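Local coordinates for protein PlaB phospholipase (Legionella pneumophila, PDB 6ZTH) that probably hydrolyses phospholipids and binds several molecules of NAD(+), at residues N338-I343 / F394-I399; V18-G23 / I55-Y60; F345-D350 / V455-Q460. All coordinates share one frame; numbering follows the deposited sequence.

How the contacts relate
Contact 2 comes first along the chain, pairing strand 17-21 with 55-60 in the six-stranded parallel sheet. Contacts 1 and 3 follow in a second, mixed sheet, and their segments alternate along the chain. Contact 1 ties the beginning of strand 340-349 to strand 391-396, contact 3 its end to strand 451-463. They touch where Ile343 CG2 packs on Val455 CG2, 3.7 Å apart. Contact 2 is on the opposite side of the chain's centre, its nearest atoms about 17 Å from contact 1 and about 25 Å from contact 3. Strand 340-349 thus joins contacts 1 and 3 beside the NAD sites, Leu362 near both and Leu360 beside contact 3, while contact 2 builds a separate sheet, consistent with an alpha/beta hydrolase core.

Contact 1: residues N338-I343 / F394-I399; sequences NRYSMI and FLDYDI
The rings of Tyr340 and Phe394 have planes only 16° apart, yet they are slid so far that they barely overlap, with centroids 5.4 Å from each other. Phe394 CZ instead touches Tyr340 CB at 3.6 Å. At the edge of the Tyr340 ring, near its plane, sits Leu395 O, while Asp396 OD2 approaches CE2 of that ring obliquely at 3.1 Å. Met342, a selenomethionine bent at its last two torsions, brings SE obliquely to Phe394 CD1, 3.6 Å away, a Met-aromatic contact; Arg222 adds a cation-pi contact to Phe394.

Ser341 and Leu395, the hydrogen-bonded pair of this antiparallel ladder, point their side chains to the other face, where Ser341 OG turns to His448 O. Ile343 CD1 presses tightly on Leu395 CD1, 3.4 Å off, beside the NAD-binding residues Tyr393 and Leu362.

Asp396 is the N-cap of helix 397-404. With CG swung anti to the backbone N (chi1 -166°), its OD1 accepts a nearly straight bond from Ile399 N at 3.0 Å. Tyr397 N reaches a lone pair of Arg339 O, 2.8 Å, and Asp398 OD2 takes Arg339 N on its anti side, tilted from the carboxylate plane, at 3.2 Å. Backbone N-H groups thus hold both carboxylates, and the helix start would probably favour their negative charge; the bonds of Arg339 N and O join the first turn to the residue before strand 340-349.

Contact 2: residues V18-G23 / I55-Y60; sequences VIFVHG and IYLGRY
His22 and Tyr60 stack in an offset fashion, ring centroids 4.1 Å apart and planes within 6° of parallel. Each lays its CE1 over the rim of the other's face. Both rings get there by the crowded position at chi1, 53° for His22 and 66° for Tyr60, with CG between the backbone N and the carbonyl carbon. Tyr60 OH bonds His22 O from above the carbonyl plane, at a distance of 2.5 Å that is unusually short and may reflect the limits of the model. Both nitrogens of the imidazole are engaged: ND1 donates to Gly23 O at 2.6 Å, in the plane of the ring, and NE2 accepts a bond from Tyr60 N at 3.1 Å, the donor tilted from that plane. The Val21 side chain crosses that of Tyr60 at about a right angle, Val21 CG2 being modelled very close to Tyr60 CE1, 3.2 Å.

The His22-Tyr60 pair lies at the end of a parallel ladder in which Tyr56 N binds Val18 O, Phe20 N binds Tyr56 O and Gly58 N binds Phe20 O. The strands and helix 35-44 form a beta-alpha-beta crossover in a sheet consistent with the alpha/beta hydrolase fold, where a His-Gly pair after such a strand recurs in many lipases.

Phe20 lies alongside its neighbours on the helix side, CD1 4.0 Å from Leu57 CD2 and CE1 4.0 Å from Ile55 CG2. Leu35 and Leu39 of the helix cover this phenyl group, and Pro36 packs on Leu57. The Ile19 and Tyr56 side chains occupy the reverse face, the tyrosine hydroxyl bonding Lys87 NZ.

Further out, Thr101 OG1 hydrogen-bonds Tyr60 OH, and Leu57 to Tyr60 carry the sheet into an antiparallel ladder with a neighbouring subunit, whose Phe468 meets the Tyr60 ring.

Contact 3: residues F345-D350 / V455-Q460; sequences FRLIDD and VEIMLQ
Arg346 and Glu456 run side by side from one face of the sheet, and the arginine can be followed outward. Its CB stands 4.1 Å from Val455 O. CG leaves anti to the backbone N (chi1 180°) and the chain stays extended as far as NE, which carries CD to 3.3 Å from Glu456 OE2. NE and CZ pass the same oxygen at longer range, and NH1 closes on OE2 at 2.7 Å, a salt bridge. The bond is bent at the hydrogen (138°), and OE2 is met from well above the carboxylate plane, 68° out of it. Ile348 CG2 sits over the rim of one guanidinium face, Trp174 of helix 171-179 touches both charged residues, and Lys234 makes a long, weak ion pair with Glu456 OE1.

Beneath them the backbones form a parallel ladder of the mixed sheet. Arg346 N and Ile348 N donate to Val455 O and Ile457 O, Ile457 N and Leu459 N return bonds to Arg346 O and Ile348 O, and Asp350 N to Leu459 O, 3.1 Å, ends the series.

The reverse face is mostly apolar, with Asp349 at its far end. Phe345 CE1 lies close to Val455 CG1, 3.3 Å, and Leu347 CG rests 3.9 Å from Ile457 CB. Phe415 meets the Phe345 ring edge-to-face, and the NAD-binding Leu360 lies next to that phenylalanine.

Contact 1: residues N338-I343 / F394-I399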
loop_
_atom_site.group_PDB
_atom_site.type_symbol
_atom_site.label_atom_id
_atom_site.label_comp_id
_atom_site.label_asym_id
_atom_site.label_seq_id
_atom_site.Cartn_x
_atom_site.Cartn_y
_atom_site.Cartn_z
ATOM N N ASN D 338 -19.910 -18.007 27.573
ATOM C CA ASN D 338 -20.471 -19.285 27.177
ATOM C C ASN D 338 -19.381 -20.137 26.517
ATOM O O ASN D 338 -18.182 -19.926 26.751
ATOM C CB ASN D 338 -21.672 -19.038 26.261
ATOM C CG ASN D 338 -22.854 -18.439 27.000
ATOM O OD1 ASN D 338 -23.147 -18.819 28.133
ATOM N ND2 ASN D 338 -23.539 -17.497 26.361
ATOM N N ARG D 339 -19.797 -21.102 25.703
ATOM C CA ARG D 339 -18.893 -21.932 24.919
ATOM C C ARG D 339 -18.988 -21.520 23.457
ATOM O O ARG D 339 -20.084 -21.267 22.945
ATOM C CB ARG D 339 -19.228 -23.415 25.088
ATOM C CG ARG D 339 -19.226 -23.884 26.542
ATOM C CD ARG D 339 -20.421 -24.773 26.863
ATOM N NE ARG D 339 -20.417 -26.014 26.092
ATOM C CZ ARG D 339 -19.821 -27.141 26.475
ATOM N NH1 ARG D 339 -19.166 -27.200 27.628
ATOM N NH2 ARG D 339 -19.880 -28.214 25.698
ATOM N N TYR D 340 -17.840 -21.447 22.791
ATOM C CA TYR D 340 -17.752 -20.866 21.462
ATOM C C TYR D 340 -17.040 -21.818 20.512
ATOM O O TYR D 340 -16.352 -22.753 20.930
ATOM C CB TYR D 340 -17.015 -19.519 21.498
ATOM C CG TYR D 340 -17.606 -18.529 22.476
ATOM C CD1 TYR D 340 -17.346 -18.626 23.838
ATOM C CD2 TYR D 340 -18.425 -17.499 22.039
ATOM C CE1 TYR D 340 -17.887 -17.722 24.733
ATOM C CE2 TYR D 340 -18.969 -16.592 22.926
ATOM C CZ TYR D 340 -18.697 -16.708 24.273
ATOM O OH TYR D 340 -19.238 -15.806 25.161
ATOM N N SER D 341 -17.215 -21.558 19.218
ATOM C CA SER D 341 -16.586 -22.334 18.162
ATOM C C SER D 341 -15.951 -21.389 17.153
ATOM O O SER D 341 -16.439 -20.278 16.924
ATOM C CB SER D 341 -17.595 -23.245 17.452
ATOM O OG SER D 341 -18.266 -24.079 18.379
HETATM N N MSE D 342 -14.857 -21.845 16.553
HETATM C CA MSE D 342 -14.130 -21.059 15.565
HETATM C C MSE D 342 -14.195 -21.714 14.189
HETATM O O MSE D 342 -13.868 -22.890 14.038
HETATM C CB MSE D 342 -12.671 -20.897 15.998
HETATM C CG MSE D 342 -11.865 -19.942 15.139
HETATM SE SE MSE D 342 -11.550 -18.247 16.036
HETATM C CE MSE D 342 -9.768 -18.587 16.744
ATOM N N ILE D 343 -14.623 -20.955 13.183
ATOM C CA ILE D 343 -14.611 -21.404 11.796
ATOM C C ILE D 343 -13.515 -20.642 11.067
ATOM O O ILE D 343 -13.463 -19.408 11.123
ATOM C CB ILE D 343 -15.970 -21.191 11.111
ATOM C CG1 ILE D 343 -17.106 -21.717 11.987
ATOM C CG2 ILE D 343 -15.987 -21.889 9.759
ATOM C CD1 ILE D 343 -18.462 -21.710 11.301
ATOM N N PHE D 394 -15.838 -16.196 14.715
ATOM C CA PHE D 394 -15.926 -16.623 16.108
ATOM C C PHE D 394 -17.385 -16.548 16.534
ATOM O O PHE D 394 -17.992 -15.471 16.494
ATOM C CB PHE D 394 -15.045 -15.759 17.011
ATOM C CG PHE D 394 -14.696 -16.414 18.320
ATOM C CD1 PHE D 394 -14.201 -17.710 18.359
ATOM C CD2 PHE D 394 -14.858 -15.732 19.513
ATOM C CE1 PHE D 394 -13.882 -18.311 19.562
ATOM C CE2 PHE D 394 -14.538 -16.327 20.719
ATOM C CZ PHE D 394 -14.049 -17.618 20.743
ATOM N N LEU D 395 -17.940 -17.685 16.948
ATOM C CA LEU D 395 -19.369 -17.828 17.163
ATOM C C LEU D 395 -19.642 -18.427 18.534
ATOM O O LEU D 395 -18.820 -19.162 19.087
ATOM C CB LEU D 395 -20.003 -18.719 16.082
ATOM C CG LEU D 395 -19.387 -18.629 14.685
ATOM C CD1 LEU D 395 -19.759 -19.841 13.847
ATOM C CD2 LEU D 395 -19.829 -17.353 13.993
ATOM N N ASP D 396 -20.816 -18.107 19.075
ATOM C CA ASP D 396 -21.265 -18.653 20.351
ATOM C C ASP D 396 -22.011 -19.954 20.082
ATOM O O ASP D 396 -23.080 -19.947 19.464
ATOM C CB ASP D 396 -22.155 -17.654 21.086
ATOM C CG ASP D 396 -22.372 -18.029 22.537
ATOM O OD1 ASP D 396 -23.014 -19.071 22.794
ATOM O OD2 ASP D 396 -21.905 -17.283 23.421
ATOM N N TYR D 397 -21.456 -21.071 20.553
ATOM C CA TYR D 397 -22.069 -22.365 20.278
ATOM C C TYR D 397 -23.389 -22.530 21.023
ATOM O O TYR D 397 -24.367 -23.035 20.458
ATOM C CB TYR D 397 -21.104 -23.492 20.647
ATOM C CG TYR D 397 -21.704 -24.873 20.510
ATOM C CD1 TYR D 397 -21.630 -25.568 19.310
ATOM C CD2 TYR D 397 -22.348 -25.479 21.579
ATOM C CE1 TYR D 397 -22.181 -26.831 19.182
ATOM C CE2 TYR D 397 -22.901 -26.737 21.459
ATOM C CZ TYR D 397 -22.817 -27.409 20.260
ATOM O OH TYR D 397 -23.367 -28.664 20.146
ATOM N N ASP D 398 -23.440 -22.114 22.290
ATOM C CA ASP D 398 -24.641 -22.336 23.091
ATOM C C ASP D 398 -25.835 -21.584 22.516
ATOM O O ASP D 398 -26.914 -22.157 22.331
ATOM C CB ASP D 398 -24.389 -21.920 24.540
ATOM C CG ASP D 398 -23.595 -22.952 25.312
ATOM O OD1 ASP D 398 -23.968 -24.145 25.275
ATOM O OD2 ASP D 398 -22.598 -22.570 25.956
ATOM N N ILE D 399 -25.661 -20.291 22.232
ATOM C CA ILE D 399 -26.758 -19.504 21.673
ATOM C C ILE D 399 -27.221 -20.102 20.352
ATOM O O ILE D 399 -28.424 -20.157 20.066
ATOM C CB ILE D 399 -26.336 -18.027 21.516
ATOM C CG1 ILE D 399 -25.861 -17.484 22.869
ATOM C CG2 ILE D 399 -27.482 -17.211 20.925
ATOM C CD1 ILE D 399 -26.022 -15.988 23.059
#

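Contact 2: residues V18-G23 / I55-Y60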
loop_
_atom_site.group_PDB
_atom_site.type_symbol
_atom_site.label_atom_id
_atom_site.label_comp_id
_atom_site.label_asym_id
_atom_site.label_seq_id
_atom_site.Cartn_x
_atom_site.Cartn_y
_atom_site.Cartn_z
ATOM N N VAL D 18 12.557 -32.902 31.345
ATOM C CA VAL D 18 11.494 -31.927 31.133
ATOM C C VAL D 18 12.113 -30.642 30.606
ATOM O O VAL D 18 13.178 -30.217 31.066
ATOM C CB VAL D 18 10.690 -31.656 32.421
ATOM C CG1 VAL D 18 9.463 -30.814 32.109
ATOM C CG2 VAL D 18 10.281 -32.966 33.075
ATOM N N ILE D 19 11.443 -30.025 29.635
ATOM C CA ILE D 19 11.928 -28.816 28.981
ATOM C C ILE D 19 10.770 -27.835 28.881
ATOM O O ILE D 19 9.769 -28.117 28.211
ATOM C CB ILE D 19 12.507 -29.106 27.584
ATOM C CG1 ILE D 19 13.679 -30.084 27.687
ATOM C CG2 ILE D 19 12.933 -27.805 26.909
ATOM C CD1 ILE D 19 14.283 -30.471 26.348
ATOM N N PHE D 20 10.908 -26.687 29.537
ATOM C CA PHE D 20 9.940 -25.609 29.412
ATOM C C PHE D 20 10.303 -24.730 28.223
ATOM O O PHE D 20 11.472 -24.383 28.026
ATOM C CB PHE D 20 9.900 -24.758 30.683
ATOM C CG PHE D 20 9.385 -25.486 31.891
ATOM C CD1 PHE D 20 10.225 -26.291 32.641
ATOM C CD2 PHE D 20 8.062 -25.359 32.281
ATOM C CE1 PHE D 20 9.755 -26.961 33.755
ATOM C CE2 PHE D 20 7.585 -26.025 33.395
ATOM C CZ PHE D 20 8.432 -26.828 34.132
ATOM N N VAL D 21 9.297 -24.376 27.427
ATOM C CA VAL D 21 9.443 -23.366 26.384
ATOM C C VAL D 21 8.290 -22.382 26.526
ATOM O O VAL D 21 7.136 -22.788 26.700
ATOM C CB VAL D 21 9.483 -23.978 24.974
ATOM C CG1 VAL D 21 8.244 -24.796 24.698
ATOM C CG2 VAL D 21 9.649 -22.879 23.930
ATOM N N HIS D 22 8.608 -21.096 26.459
ATOM C CA HIS D 22 7.668 -20.046 26.799
ATOM C C HIS D 22 6.914 -19.586 25.555
ATOM O O HIS D 22 7.028 -20.173 24.475
ATOM C CB HIS D 22 8.416 -18.886 27.454
ATOM C CG HIS D 22 9.581 -18.395 26.650
ATOM N ND1 HIS D 22 9.435 -17.587 25.543
ATOM C CD2 HIS D 22 10.911 -18.613 26.782
ATOM C CE1 HIS D 22 10.625 -17.318 25.035
ATOM N NE2 HIS D 22 11.538 -17.930 25.768
ATOM N N GLY D 23 6.126 -18.520 25.701
ATOM C CA GLY D 23 5.442 -17.904 24.589
ATOM C C GLY D 23 6.202 -16.706 24.049
ATOM O O GLY D 23 7.376 -16.480 24.350
ATOM N N ILE D 55 15.875 -31.104 34.361
ATOM C CA ILE D 55 14.790 -30.158 34.125
ATOM C C ILE D 55 15.407 -28.898 33.537
ATOM O O ILE D 55 16.285 -28.285 34.156
ATOM C CB ILE D 55 14.015 -29.842 35.413
ATOM C CG1 ILE D 55 14.059 -31.046 36.355
ATOM C CG2 ILE D 55 12.577 -29.471 35.086
ATOM C CD1 ILE D 55 13.118 -30.942 37.531
ATOM N N TYR D 56 14.949 -28.514 32.349
ATOM C CA TYR D 56 15.568 -27.444 31.584
ATOM C C TYR D 56 14.584 -26.311 31.344
ATOM O O TYR D 56 13.390 -26.542 31.131
ATOM C CB TYR D 56 16.088 -27.967 30.240
ATOM C CG TYR D 56 17.297 -28.864 30.371
ATOM C CD1 TYR D 56 17.152 -30.227 30.591
ATOM C CD2 TYR D 56 18.582 -28.346 30.282
ATOM C CE1 TYR D 56 18.253 -31.051 30.714
ATOM C CE2 TYR D 56 19.690 -29.163 30.405
ATOM C CZ TYR D 56 19.518 -30.516 30.622
ATOM O OH TYR D 56 20.613 -31.339 30.745
ATOM N N LEU D 57 15.101 -25.086 31.386
ATOM C CA LEU D 57 14.347 -23.892 31.037
ATOM C C LEU D 57 14.755 -23.452 29.639
ATOM O O LEU D 57 15.915 -23.074 29.417
ATOM C CB LEU D 57 14.595 -22.772 32.044
ATOM C CG LEU D 57 14.439 -23.129 33.520
ATOM C CD1 LEU D 57 14.675 -21.898 34.383
ATOM C CD2 LEU D 57 13.069 -23.725 33.792
ATOM N N GLY D 58 13.812 -23.507 28.702
ATOM C CA GLY D 58 14.091 -23.065 27.347
ATOM C C GLY D 58 13.884 -21.562 27.210
ATOM O O GLY D 58 13.001 -20.973 27.832
ATOM N N ARG D 59 14.729 -20.948 26.391
ATOM C CA ARG D 59 14.624 -19.520 26.092
ATOM C C ARG D 59 14.874 -19.325 24.603
ATOM O O ARG D 59 15.980 -19.582 24.118
ATOM C CB ARG D 59 15.610 -18.699 26.924
ATOM C CG ARG D 59 17.018 -19.269 26.996
ATOM C CD ARG D 59 17.941 -18.327 27.763
ATOM N NE ARG D 59 19.256 -18.913 28.015
ATOM C CZ ARG D 59 20.308 -18.779 27.212
ATOM N NH1 ARG D 59 20.215 -18.081 26.087
ATOM N NH2 ARG D 59 21.460 -19.351 27.534
ATOM N N TYR D 60 13.848 -18.878 23.884
ATOM C CA TYR D 60 13.959 -18.552 22.472
ATOM C C TYR D 60 13.608 -17.085 22.264
ATOM O O TYR D 60 12.959 -16.451 23.102
ATOM C CB TYR D 60 13.058 -19.447 21.611
ATOM C CG TYR D 60 11.573 -19.269 21.828
ATOM C CD1 TYR D 60 10.916 -19.941 22.846
ATOM C CD2 TYR D 60 10.823 -18.445 20.999
ATOM C CE1 TYR D 60 9.558 -19.791 23.043
ATOM C CE2 TYR D 60 9.463 -18.287 21.187
ATOM C CZ TYR D 60 8.836 -18.963 22.211
ATOM O OH TYR D 60 7.482 -18.815 22.407
#

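Contact 3: residues F345-D350 / V455-Q460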
loop_
_atom_site.group_PDB
_atom_site.type_symbol
_atom_site.label_atom_id
_atom_site.label_comp_id
_atom_site.label_asym_id
_atom_site.label_seq_id
_atom_site.Cartn_x
_atom_site.Cartn_y
_atom_site.Cartn_z
ATOM N N PHE D 345 -12.181 -20.128 7.379
ATOM C CA PHE D 345 -12.569 -20.325 5.990
ATOM C C PHE D 345 -11.390 -20.078 5.059
ATOM O O PHE D 345 -10.768 -19.011 5.103
ATOM C CB PHE D 345 -13.722 -19.389 5.616
ATOM C CG PHE D 345 -15.075 -19.896 6.016
ATOM C CD1 PHE D 345 -15.595 -21.048 5.450
ATOM C CD2 PHE D 345 -15.829 -19.220 6.958
ATOM C CE1 PHE D 345 -16.840 -21.518 5.821
ATOM C CE2 PHE D 345 -17.073 -19.684 7.331
ATOM C CZ PHE D 345 -17.581 -20.834 6.761
ATOM N N ARG D 346 -11.088 -21.066 4.221
ATOM C CA ARG D 346 -10.172 -20.907 3.100
ATOM C C ARG D 346 -10.957 -21.124 1.814
ATOM O O ARG D 346 -11.806 -22.019 1.739
ATOM C CB ARG D 346 -9.002 -21.888 3.168
ATOM C CG ARG D 346 -8.026 -21.751 2.005
ATOM C CD ARG D 346 -6.928 -22.806 2.058
ATOM N NE ARG D 346 -5.867 -22.534 1.091
ATOM C CZ ARG D 346 -5.657 -23.230 -0.026
ATOM N NH1 ARG D 346 -6.433 -24.261 -0.342
ATOM N NH2 ARG D 346 -4.663 -22.891 -0.832
ATOM N N LEU D 347 -10.672 -20.310 0.804
ATOM C CA LEU D 347 -11.432 -20.325 -0.439
ATOM C C LEU D 347 -10.475 -20.387 -1.616
ATOM O O LEU D 347 -9.678 -19.465 -1.823
ATOM C CB LEU D 347 -12.337 -19.095 -0.531
ATOM C CG LEU D 347 -13.475 -19.121 0.492
ATOM C CD1 LEU D 347 -13.092 -18.384 1.771
ATOM C CD2 LEU D 347 -14.743 -18.550 -0.114
ATOM N N ILE D 348 -10.556 -21.474 -2.379
ATOM C CA ILE D 348 -9.772 -21.676 -3.583
ATOM C C ILE D 348 -10.730 -22.005 -4.725
ATOM O O ILE D 348 -11.945 -22.067 -4.543
ATOM C CB ILE D 348 -8.719 -22.790 -3.413
ATOM C CG1 ILE D 348 -9.336 -23.993 -2.697
ATOM C CG2 ILE D 348 -7.519 -22.272 -2.636
ATOM C CD1 ILE D 348 -8.615 -25.295 -2.951
ATOM N N ASP D 349 -10.167 -22.208 -5.912
ATOM C CA ASP D 349 -10.923 -22.655 -7.073
ATOM C C ASP D 349 -10.188 -23.825 -7.712
ATOM O O ASP D 349 -9.059 -24.160 -7.340
ATOM C CB ASP D 349 -11.126 -21.519 -8.084
ATOM C CG ASP D 349 -9.859 -21.168 -8.830
ATOM O OD1 ASP D 349 -8.793 -21.084 -8.186
ATOM O OD2 ASP D 349 -9.926 -20.976 -10.062
ATOM N N ASP D 350 -10.838 -24.449 -8.689
ATOM C CA ASP D 350 -10.279 -25.642 -9.319
ATOM C C ASP D 350 -9.099 -25.339 -10.239
ATOM O O ASP D 350 -8.650 -26.271 -10.922
ATOM C CB ASP D 350 -11.372 -26.378 -10.099
ATOM C CG ASP D 350 -12.016 -25.513 -11.165
ATOM O OD1 ASP D 350 -11.724 -24.300 -11.212
ATOM O OD2 ASP D 350 -12.816 -26.049 -11.961
ATOM N N VAL D 455 -12.550 -24.911 7.220
ATOM C CA VAL D 455 -13.442 -25.083 6.082
ATOM C C VAL D 455 -12.723 -24.561 4.847
ATOM O O VAL D 455 -12.440 -23.360 4.745
ATOM C CB VAL D 455 -14.782 -24.363 6.288
ATOM C CG1 VAL D 455 -15.677 -24.553 5.075
ATOM C CG2 VAL D 455 -15.469 -24.871 7.551
ATOM N N GLU D 456 -12.419 -25.463 3.917
ATOM C CA GLU D 456 -11.806 -25.117 2.641
ATOM C C GLU D 456 -12.874 -25.194 1.558
ATOM O O GLU D 456 -13.515 -26.237 1.385
ATOM C CB GLU D 456 -10.641 -26.055 2.324
ATOM C CG GLU D 456 -9.986 -25.810 0.972
ATOM C CD GLU D 456 -8.636 -26.494 0.849
ATOM O OE1 GLU D 456 -8.569 -27.585 0.246
ATOM O OE2 GLU D 456 -7.641 -25.942 1.359
ATOM N N ILE D 457 -13.066 -24.093 0.837
ATOM C CA ILE D 457 -14.138 -23.959 -0.144
ATOM C C ILE D 457 -13.509 -23.885 -1.527
ATOM O O ILE D 457 -12.786 -22.928 -1.834
ATOM C CB ILE D 457 -15.006 -22.716 0.133
ATOM C CG1 ILE D 457 -15.481 -22.687 1.592
ATOM C CG2 ILE D 457 -16.178 -22.659 -0.849
ATOM C CD1 ILE D 457 -16.858 -23.276 1.833
HETATM N N MSE D 458 -13.777 -24.890 -2.359
HETATM C CA MSE D 458 -13.318 -24.871 -3.746
HETATM C C MSE D 458 -14.471 -24.547 -4.698
HETATM O O MSE D 458 -15.433 -25.310 -4.798
HETATM C CB MSE D 458 -12.692 -26.211 -4.145
HETATM C CG MSE D 458 -12.250 -26.256 -5.607
HETATM SE SE MSE D 458 -10.909 -27.608 -6.036
HETATM C CE MSE D 458 -12.083 -29.027 -6.670
ATOM N N LEU D 459 -14.366 -23.419 -5.395
ATOM C CA LEU D 459 -15.363 -22.999 -6.368
ATOM C C LEU D 459 -14.953 -23.443 -7.767
ATOM O O LEU D 459 -13.767 -23.614 -8.064
ATOM C CB LEU D 459 -15.551 -21.481 -6.350
ATOM C CG LEU D 459 -16.573 -20.913 -5.366
ATOM C CD1 LEU D 459 -17.970 -20.916 -5.960
ATOM C CD2 LEU D 459 -16.549 -21.700 -4.072
ATOM N N GLN D 460 -15.951 -23.622 -8.629
ATOM C CA GLN D 460 -15.725 -24.002 -10.019
ATOM C C GLN D 460 -15.562 -22.735 -10.850
ATOM O O GLN D 460 -16.543 -22.039 -11.132
ATOM C CB GLN D 460 -16.881 -24.848 -10.542
ATOM C CG GLN D 460 -16.611 -26.341 -10.541
ATOM C CD GLN D 460 -17.833 -27.149 -10.931
ATOM O OE1 GLN D 460 -18.963 -26.672 -10.835
ATOM N NE2 GLN D 460 -17.611 -28.380 -11.376
#